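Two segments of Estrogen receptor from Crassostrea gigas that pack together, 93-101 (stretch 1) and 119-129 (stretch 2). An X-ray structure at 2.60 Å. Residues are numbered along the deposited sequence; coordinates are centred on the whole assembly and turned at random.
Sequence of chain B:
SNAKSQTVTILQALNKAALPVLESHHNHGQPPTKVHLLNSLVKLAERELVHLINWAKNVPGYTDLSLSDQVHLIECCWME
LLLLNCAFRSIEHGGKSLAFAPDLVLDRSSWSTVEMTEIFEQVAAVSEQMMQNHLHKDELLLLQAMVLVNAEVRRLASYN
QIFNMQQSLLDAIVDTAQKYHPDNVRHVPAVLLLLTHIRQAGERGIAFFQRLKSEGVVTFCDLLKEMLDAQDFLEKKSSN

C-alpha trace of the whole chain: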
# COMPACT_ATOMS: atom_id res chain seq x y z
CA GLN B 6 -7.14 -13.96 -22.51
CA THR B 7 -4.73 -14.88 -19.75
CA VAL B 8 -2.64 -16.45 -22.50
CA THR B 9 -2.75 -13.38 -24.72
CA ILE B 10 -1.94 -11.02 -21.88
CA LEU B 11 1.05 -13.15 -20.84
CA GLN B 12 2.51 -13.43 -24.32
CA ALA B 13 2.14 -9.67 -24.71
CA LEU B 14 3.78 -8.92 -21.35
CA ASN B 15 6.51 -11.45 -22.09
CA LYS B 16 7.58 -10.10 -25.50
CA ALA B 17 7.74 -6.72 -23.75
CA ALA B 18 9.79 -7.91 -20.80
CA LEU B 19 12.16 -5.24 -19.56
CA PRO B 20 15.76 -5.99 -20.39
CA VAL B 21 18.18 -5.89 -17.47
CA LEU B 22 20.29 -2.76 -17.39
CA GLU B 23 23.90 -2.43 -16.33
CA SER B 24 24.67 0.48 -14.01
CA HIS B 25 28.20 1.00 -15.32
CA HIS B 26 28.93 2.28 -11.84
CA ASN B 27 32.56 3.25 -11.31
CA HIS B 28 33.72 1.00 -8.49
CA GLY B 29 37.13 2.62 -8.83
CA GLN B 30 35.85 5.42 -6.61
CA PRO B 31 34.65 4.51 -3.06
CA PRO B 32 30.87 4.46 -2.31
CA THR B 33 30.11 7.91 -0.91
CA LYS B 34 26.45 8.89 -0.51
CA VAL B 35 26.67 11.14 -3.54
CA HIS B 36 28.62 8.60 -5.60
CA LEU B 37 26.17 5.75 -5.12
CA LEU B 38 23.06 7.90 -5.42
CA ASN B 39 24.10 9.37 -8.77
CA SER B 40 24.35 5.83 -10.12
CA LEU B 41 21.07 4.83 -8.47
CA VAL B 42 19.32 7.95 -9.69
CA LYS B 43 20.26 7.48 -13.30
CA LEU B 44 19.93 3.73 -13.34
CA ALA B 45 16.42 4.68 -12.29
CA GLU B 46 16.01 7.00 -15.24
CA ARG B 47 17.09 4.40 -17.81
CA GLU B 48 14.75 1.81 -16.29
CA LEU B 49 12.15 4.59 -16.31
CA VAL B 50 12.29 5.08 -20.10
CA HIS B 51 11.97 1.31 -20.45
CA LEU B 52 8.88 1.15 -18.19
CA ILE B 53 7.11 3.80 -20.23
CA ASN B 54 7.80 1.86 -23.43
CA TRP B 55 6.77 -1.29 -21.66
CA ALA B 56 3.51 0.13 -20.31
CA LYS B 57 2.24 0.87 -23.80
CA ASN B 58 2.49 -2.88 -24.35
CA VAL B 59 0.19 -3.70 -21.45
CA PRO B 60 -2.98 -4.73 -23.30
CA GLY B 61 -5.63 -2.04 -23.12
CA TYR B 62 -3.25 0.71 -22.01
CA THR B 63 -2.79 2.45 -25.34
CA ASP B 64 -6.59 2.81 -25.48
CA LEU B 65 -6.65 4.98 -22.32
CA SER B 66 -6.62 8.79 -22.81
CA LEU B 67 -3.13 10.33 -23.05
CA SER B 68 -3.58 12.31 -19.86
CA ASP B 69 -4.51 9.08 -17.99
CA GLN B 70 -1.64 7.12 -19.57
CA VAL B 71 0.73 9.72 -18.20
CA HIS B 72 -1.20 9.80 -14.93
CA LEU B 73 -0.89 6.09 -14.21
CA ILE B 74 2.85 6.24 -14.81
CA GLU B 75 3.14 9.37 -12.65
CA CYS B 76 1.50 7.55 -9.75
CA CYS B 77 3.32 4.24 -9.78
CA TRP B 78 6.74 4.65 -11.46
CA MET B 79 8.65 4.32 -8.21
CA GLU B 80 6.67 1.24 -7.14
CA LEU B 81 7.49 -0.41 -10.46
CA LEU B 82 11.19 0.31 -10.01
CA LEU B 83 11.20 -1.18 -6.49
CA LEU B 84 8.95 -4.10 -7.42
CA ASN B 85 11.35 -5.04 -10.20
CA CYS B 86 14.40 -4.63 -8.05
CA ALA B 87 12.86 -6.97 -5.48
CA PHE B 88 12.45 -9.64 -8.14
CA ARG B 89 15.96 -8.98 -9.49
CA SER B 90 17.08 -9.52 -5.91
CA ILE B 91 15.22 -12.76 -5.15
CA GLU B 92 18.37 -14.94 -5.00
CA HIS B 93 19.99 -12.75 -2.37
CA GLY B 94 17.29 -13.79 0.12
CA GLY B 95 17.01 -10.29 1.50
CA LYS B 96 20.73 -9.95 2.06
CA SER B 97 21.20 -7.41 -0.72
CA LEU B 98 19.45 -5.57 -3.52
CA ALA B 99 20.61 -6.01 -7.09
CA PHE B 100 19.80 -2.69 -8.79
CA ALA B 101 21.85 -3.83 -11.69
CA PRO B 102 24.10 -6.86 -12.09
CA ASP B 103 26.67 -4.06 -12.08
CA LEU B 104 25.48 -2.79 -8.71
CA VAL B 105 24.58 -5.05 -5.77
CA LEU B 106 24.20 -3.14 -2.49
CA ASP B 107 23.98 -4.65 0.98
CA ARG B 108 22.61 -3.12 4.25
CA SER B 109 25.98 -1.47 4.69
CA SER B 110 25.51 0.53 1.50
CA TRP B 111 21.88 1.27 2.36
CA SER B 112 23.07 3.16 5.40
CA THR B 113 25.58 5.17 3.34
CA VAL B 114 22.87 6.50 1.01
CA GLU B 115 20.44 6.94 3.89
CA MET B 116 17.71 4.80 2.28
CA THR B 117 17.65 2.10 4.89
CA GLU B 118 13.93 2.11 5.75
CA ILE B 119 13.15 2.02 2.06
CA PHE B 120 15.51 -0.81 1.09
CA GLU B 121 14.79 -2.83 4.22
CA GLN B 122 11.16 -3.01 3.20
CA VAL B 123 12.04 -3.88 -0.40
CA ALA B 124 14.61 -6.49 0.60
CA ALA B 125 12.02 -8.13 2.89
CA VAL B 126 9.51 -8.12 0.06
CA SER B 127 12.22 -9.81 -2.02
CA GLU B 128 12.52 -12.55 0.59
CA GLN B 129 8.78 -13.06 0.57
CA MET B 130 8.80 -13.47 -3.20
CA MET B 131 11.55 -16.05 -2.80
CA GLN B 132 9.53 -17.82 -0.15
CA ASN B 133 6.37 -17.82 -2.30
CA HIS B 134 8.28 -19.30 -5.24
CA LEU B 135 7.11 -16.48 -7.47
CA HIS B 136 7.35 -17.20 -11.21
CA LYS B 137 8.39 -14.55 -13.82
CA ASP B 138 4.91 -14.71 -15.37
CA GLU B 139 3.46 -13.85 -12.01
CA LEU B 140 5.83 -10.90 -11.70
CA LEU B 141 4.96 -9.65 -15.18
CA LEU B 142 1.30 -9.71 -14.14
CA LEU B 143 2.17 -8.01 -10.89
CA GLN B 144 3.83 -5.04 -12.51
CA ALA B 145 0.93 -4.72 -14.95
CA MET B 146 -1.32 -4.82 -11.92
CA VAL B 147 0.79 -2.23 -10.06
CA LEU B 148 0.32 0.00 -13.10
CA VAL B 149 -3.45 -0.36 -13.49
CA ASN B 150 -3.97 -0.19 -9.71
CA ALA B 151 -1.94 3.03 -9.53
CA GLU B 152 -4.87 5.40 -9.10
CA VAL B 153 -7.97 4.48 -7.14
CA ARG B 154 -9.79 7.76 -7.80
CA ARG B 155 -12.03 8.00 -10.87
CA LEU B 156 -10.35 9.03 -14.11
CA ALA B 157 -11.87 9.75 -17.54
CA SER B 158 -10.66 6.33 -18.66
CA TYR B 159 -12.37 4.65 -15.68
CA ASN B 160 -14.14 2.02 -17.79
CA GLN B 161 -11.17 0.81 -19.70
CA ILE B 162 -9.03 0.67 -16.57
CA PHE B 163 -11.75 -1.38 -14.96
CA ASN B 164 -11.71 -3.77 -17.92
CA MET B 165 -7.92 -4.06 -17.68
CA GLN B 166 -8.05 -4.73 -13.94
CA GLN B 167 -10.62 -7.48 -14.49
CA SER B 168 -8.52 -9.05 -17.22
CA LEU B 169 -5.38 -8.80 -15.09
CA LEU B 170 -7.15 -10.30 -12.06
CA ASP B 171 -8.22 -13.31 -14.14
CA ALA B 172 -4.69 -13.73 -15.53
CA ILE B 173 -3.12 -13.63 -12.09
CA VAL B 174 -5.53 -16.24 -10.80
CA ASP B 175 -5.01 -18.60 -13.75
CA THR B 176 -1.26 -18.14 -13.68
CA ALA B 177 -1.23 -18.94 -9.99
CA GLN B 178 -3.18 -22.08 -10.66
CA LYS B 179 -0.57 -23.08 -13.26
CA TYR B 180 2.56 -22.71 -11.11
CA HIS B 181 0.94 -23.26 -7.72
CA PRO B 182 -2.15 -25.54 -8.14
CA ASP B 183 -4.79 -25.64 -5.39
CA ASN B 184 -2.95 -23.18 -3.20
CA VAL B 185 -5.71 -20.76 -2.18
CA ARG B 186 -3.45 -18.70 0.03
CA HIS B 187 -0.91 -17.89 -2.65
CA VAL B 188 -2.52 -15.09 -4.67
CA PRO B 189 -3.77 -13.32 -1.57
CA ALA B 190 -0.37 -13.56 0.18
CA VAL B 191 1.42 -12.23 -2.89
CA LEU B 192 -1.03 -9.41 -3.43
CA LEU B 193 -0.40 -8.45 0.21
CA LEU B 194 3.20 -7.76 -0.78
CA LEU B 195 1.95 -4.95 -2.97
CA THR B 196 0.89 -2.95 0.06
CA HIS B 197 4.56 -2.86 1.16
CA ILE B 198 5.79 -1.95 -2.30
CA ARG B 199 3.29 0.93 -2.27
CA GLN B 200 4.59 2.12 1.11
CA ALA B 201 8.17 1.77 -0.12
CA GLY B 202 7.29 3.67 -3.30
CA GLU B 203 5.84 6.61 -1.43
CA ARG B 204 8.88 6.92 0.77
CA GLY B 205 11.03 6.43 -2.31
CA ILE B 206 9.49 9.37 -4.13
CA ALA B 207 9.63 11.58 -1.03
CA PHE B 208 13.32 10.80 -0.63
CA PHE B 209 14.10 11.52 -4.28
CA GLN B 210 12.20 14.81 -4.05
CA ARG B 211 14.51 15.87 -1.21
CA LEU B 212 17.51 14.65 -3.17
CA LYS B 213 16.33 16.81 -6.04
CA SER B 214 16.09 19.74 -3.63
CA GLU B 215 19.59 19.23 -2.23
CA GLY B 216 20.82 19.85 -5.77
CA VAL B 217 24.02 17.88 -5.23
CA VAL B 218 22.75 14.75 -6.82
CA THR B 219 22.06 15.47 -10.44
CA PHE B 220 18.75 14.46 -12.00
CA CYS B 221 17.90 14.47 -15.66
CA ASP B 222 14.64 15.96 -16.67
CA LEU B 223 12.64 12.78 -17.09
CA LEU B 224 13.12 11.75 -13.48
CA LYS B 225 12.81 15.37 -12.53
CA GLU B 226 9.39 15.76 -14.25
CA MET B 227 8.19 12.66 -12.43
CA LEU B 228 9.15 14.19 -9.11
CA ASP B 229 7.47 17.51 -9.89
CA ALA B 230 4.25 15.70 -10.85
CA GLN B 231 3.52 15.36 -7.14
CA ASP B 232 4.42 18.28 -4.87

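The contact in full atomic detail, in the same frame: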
# COMPACT_ATOMS: atom_id res chain seq x y z
N HIS B 93 19.19 -13.23 -3.49
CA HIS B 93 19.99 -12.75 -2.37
C HIS B 93 19.27 -12.96 -1.03
O HIS B 93 19.80 -12.58 0.01
CB HIS B 93 20.30 -11.27 -2.54
CG HIS B 93 20.88 -10.93 -3.87
ND1 HIS B 93 22.23 -11.01 -4.13
CD2 HIS B 93 20.29 -10.52 -5.02
CE1 HIS B 93 22.45 -10.66 -5.39
NE2 HIS B 93 21.29 -10.36 -5.94
N GLY B 94 18.08 -13.54 -1.08
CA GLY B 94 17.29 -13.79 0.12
C GLY B 94 17.33 -12.66 1.12
O GLY B 94 17.66 -12.87 2.30
N GLY B 95 17.11 -11.44 0.62
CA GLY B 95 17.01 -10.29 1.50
C GLY B 95 18.36 -9.78 2.00
O GLY B 95 18.43 -8.91 2.86
N LYS B 96 19.45 -10.34 1.51
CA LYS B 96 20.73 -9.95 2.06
C LYS B 96 21.24 -8.73 1.31
O LYS B 96 21.98 -7.93 1.86
CB LYS B 96 21.74 -11.12 2.03
CG LYS B 96 23.18 -10.73 2.27
CD LYS B 96 24.13 -11.91 2.16
CE LYS B 96 25.25 -11.81 3.23
NZ LYS B 96 24.80 -12.06 4.65
N SER B 97 20.80 -8.57 0.07
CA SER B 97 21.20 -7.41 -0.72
C SER B 97 20.22 -7.13 -1.83
O SER B 97 19.41 -7.99 -2.18
CB SER B 97 22.59 -7.63 -1.29
OG SER B 97 22.67 -8.87 -1.96
N LEU B 98 20.31 -5.93 -2.40
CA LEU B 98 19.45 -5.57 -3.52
C LEU B 98 20.30 -5.39 -4.77
O LEU B 98 21.30 -4.66 -4.77
CB LEU B 98 18.65 -4.31 -3.21
CG LEU B 98 17.60 -4.55 -2.13
CD1 LEU B 98 16.89 -3.27 -1.75
CD2 LEU B 98 16.62 -5.62 -2.56
N ALA B 99 19.91 -6.09 -5.82
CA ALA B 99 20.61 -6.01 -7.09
C ALA B 99 19.93 -5.00 -8.01
O ALA B 99 19.01 -5.35 -8.75
CB ALA B 99 20.68 -7.38 -7.74
N PHE B 100 20.37 -3.75 -7.96
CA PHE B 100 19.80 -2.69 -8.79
C PHE B 100 20.17 -2.90 -10.24
O PHE B 100 19.39 -2.66 -11.16
CB PHE B 100 20.24 -1.32 -8.28
CG PHE B 100 19.85 -1.08 -6.87
CD1 PHE B 100 18.57 -0.66 -6.56
CD2 PHE B 100 20.75 -1.32 -5.84
CE1 PHE B 100 18.19 -0.47 -5.25
CE2 PHE B 100 20.38 -1.12 -4.53
CZ PHE B 100 19.10 -0.69 -4.23
N ALA B 101 21.39 -3.35 -10.42
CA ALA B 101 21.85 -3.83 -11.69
C ALA B 101 22.76 -5.00 -11.36
O ALA B 101 23.15 -5.16 -10.20
CB ALA B 101 22.57 -2.73 -12.46
N ILE B 119 13.63 2.41 3.38
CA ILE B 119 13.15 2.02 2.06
C ILE B 119 13.66 0.64 1.64
O ILE B 119 12.87 -0.26 1.37
CB ILE B 119 13.55 3.05 0.99
CG1 ILE B 119 12.78 4.36 1.23
CG2 ILE B 119 13.27 2.51 -0.41
CD1 ILE B 119 13.28 5.52 0.41
N PHE B 120 14.98 0.45 1.62
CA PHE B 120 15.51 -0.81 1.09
C PHE B 120 15.25 -2.00 2.00
O PHE B 120 15.13 -3.14 1.52
CB PHE B 120 17.00 -0.68 0.81
CG PHE B 120 17.30 0.22 -0.33
CD1 PHE B 120 16.33 0.48 -1.29
CD2 PHE B 120 18.54 0.82 -0.45
CE1 PHE B 120 16.59 1.33 -2.34
CE2 PHE B 120 18.81 1.66 -1.51
CZ PHE B 120 17.84 1.92 -2.45
N GLU B 121 15.10 -1.75 3.30
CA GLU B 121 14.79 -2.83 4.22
C GLU B 121 13.42 -3.42 3.96
O GLU B 121 13.21 -4.61 4.10
CB GLU B 121 14.87 -2.34 5.66
CG GLU B 121 16.19 -2.62 6.34
CD GLU B 121 16.16 -2.19 7.78
OE1 GLU B 121 15.11 -2.34 8.43
OE2 GLU B 121 17.22 -1.75 8.29
N GLN B 122 12.48 -2.57 3.57
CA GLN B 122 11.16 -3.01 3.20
C GLN B 122 11.18 -3.79 1.87
O GLN B 122 10.58 -4.85 1.72
CB GLN B 122 10.22 -1.81 3.14
CG GLN B 122 8.75 -2.17 3.09
CD GLN B 122 7.87 -0.97 3.34
OE1 GLN B 122 8.25 0.16 3.05
NE2 GLN B 122 6.70 -1.21 3.92
N VAL B 123 11.89 -3.23 0.89
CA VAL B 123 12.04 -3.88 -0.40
C VAL B 123 12.72 -5.23 -0.31
O VAL B 123 12.22 -6.21 -0.85
CB VAL B 123 12.85 -3.02 -1.39
CG1 VAL B 123 13.06 -3.78 -2.68
CG2 VAL B 123 12.13 -1.71 -1.65
N ALA B 124 13.86 -5.26 0.37
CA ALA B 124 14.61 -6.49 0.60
C ALA B 124 13.75 -7.58 1.25
O ALA B 124 13.83 -8.76 0.87
CB ALA B 124 15.82 -6.20 1.44
N ALA B 125 12.93 -7.19 2.23
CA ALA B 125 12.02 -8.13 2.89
C ALA B 125 10.97 -8.64 1.91
O ALA B 125 10.64 -9.82 1.90
CB ALA B 125 11.34 -7.47 4.09
N VAL B 126 10.45 -7.73 1.09
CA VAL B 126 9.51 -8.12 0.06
C VAL B 126 10.19 -9.14 -0.85
O VAL B 126 9.58 -10.16 -1.20
CB VAL B 126 9.00 -6.91 -0.76
CG1 VAL B 126 8.44 -7.36 -2.09
CG2 VAL B 126 7.97 -6.10 0.03
N SER B 127 11.45 -8.88 -1.21
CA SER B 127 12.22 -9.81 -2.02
C SER B 127 12.23 -11.22 -1.41
O SER B 127 11.93 -12.21 -2.09
CB SER B 127 13.65 -9.32 -2.19
OG SER B 127 14.33 -10.09 -3.17
N GLU B 128 12.50 -11.29 -0.11
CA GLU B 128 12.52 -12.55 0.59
C GLU B 128 11.17 -13.26 0.54
O GLU B 128 11.10 -14.49 0.40
CB GLU B 128 12.90 -12.36 2.05
CG GLU B 128 13.36 -13.65 2.68
CD GLU B 128 13.43 -13.56 4.18
OE1 GLU B 128 13.41 -12.43 4.71
OE2 GLU B 128 13.51 -14.63 4.83
N GLN B 129 10.10 -12.48 0.63
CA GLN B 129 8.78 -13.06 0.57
C GLN B 129 8.50 -13.64 -0.80
O GLN B 129 7.89 -14.71 -0.91
CB GLN B 129 7.73 -12.03 0.93
CG GLN B 129 7.89 -11.55 2.34
CD GLN B 129 7.76 -12.66 3.33
OE1 GLN B 129 6.91 -13.54 3.19
NE2 GLN B 129 8.61 -12.65 4.35

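How do the two backbones meet? Residues 119-129 form part of a longer helix, and the strand around Leu98 crosses it at 84°, nearly perpendicular, with axes 8.5 Å apart. Ahead of the strand, a type I' turn from His93 to Lys96, closed by Lys96 N to His93 O at 2.7 Å, brings the two backbones closest together.

What does the turn look like where it nears the helix? Gly94 and Gly95 both have positive phi, which favours glycine, and at Gly95 no side chain intervenes between the backbones. Gly95 CA lies 4.6 Å from Ala124 CA and 3.6 Å from Ala124 O, a CA-H...O contact. An ideal CB on Gly95 would sit 3.5 Å from Ala124 O, a tight fit. That oxygen also accepts the helical bond from Glu128 N.

Which side chains fill the space beyond the turn? Leu98 points toward the helix, its CD1 3.6 Å from Phe120 CB and 4.0 Å from Val123 CG1, while its CD2 lies 4.1 Å from Ala124 CB. The small alanine leaves the leucine close to the helix backbone, with Leu98 CD2 3.8 Å from Ala124 CA.

How do the aromatic rings meet? Phe100 CZ lies over one face of the Phe120 ring, 3.4 Å from Phe120 CZ, with the planes inclined at 52°. No hydrogen bond links the stretches, and the buried leucine and aromatic carbons are held by van der Waals contact and the exclusion of water.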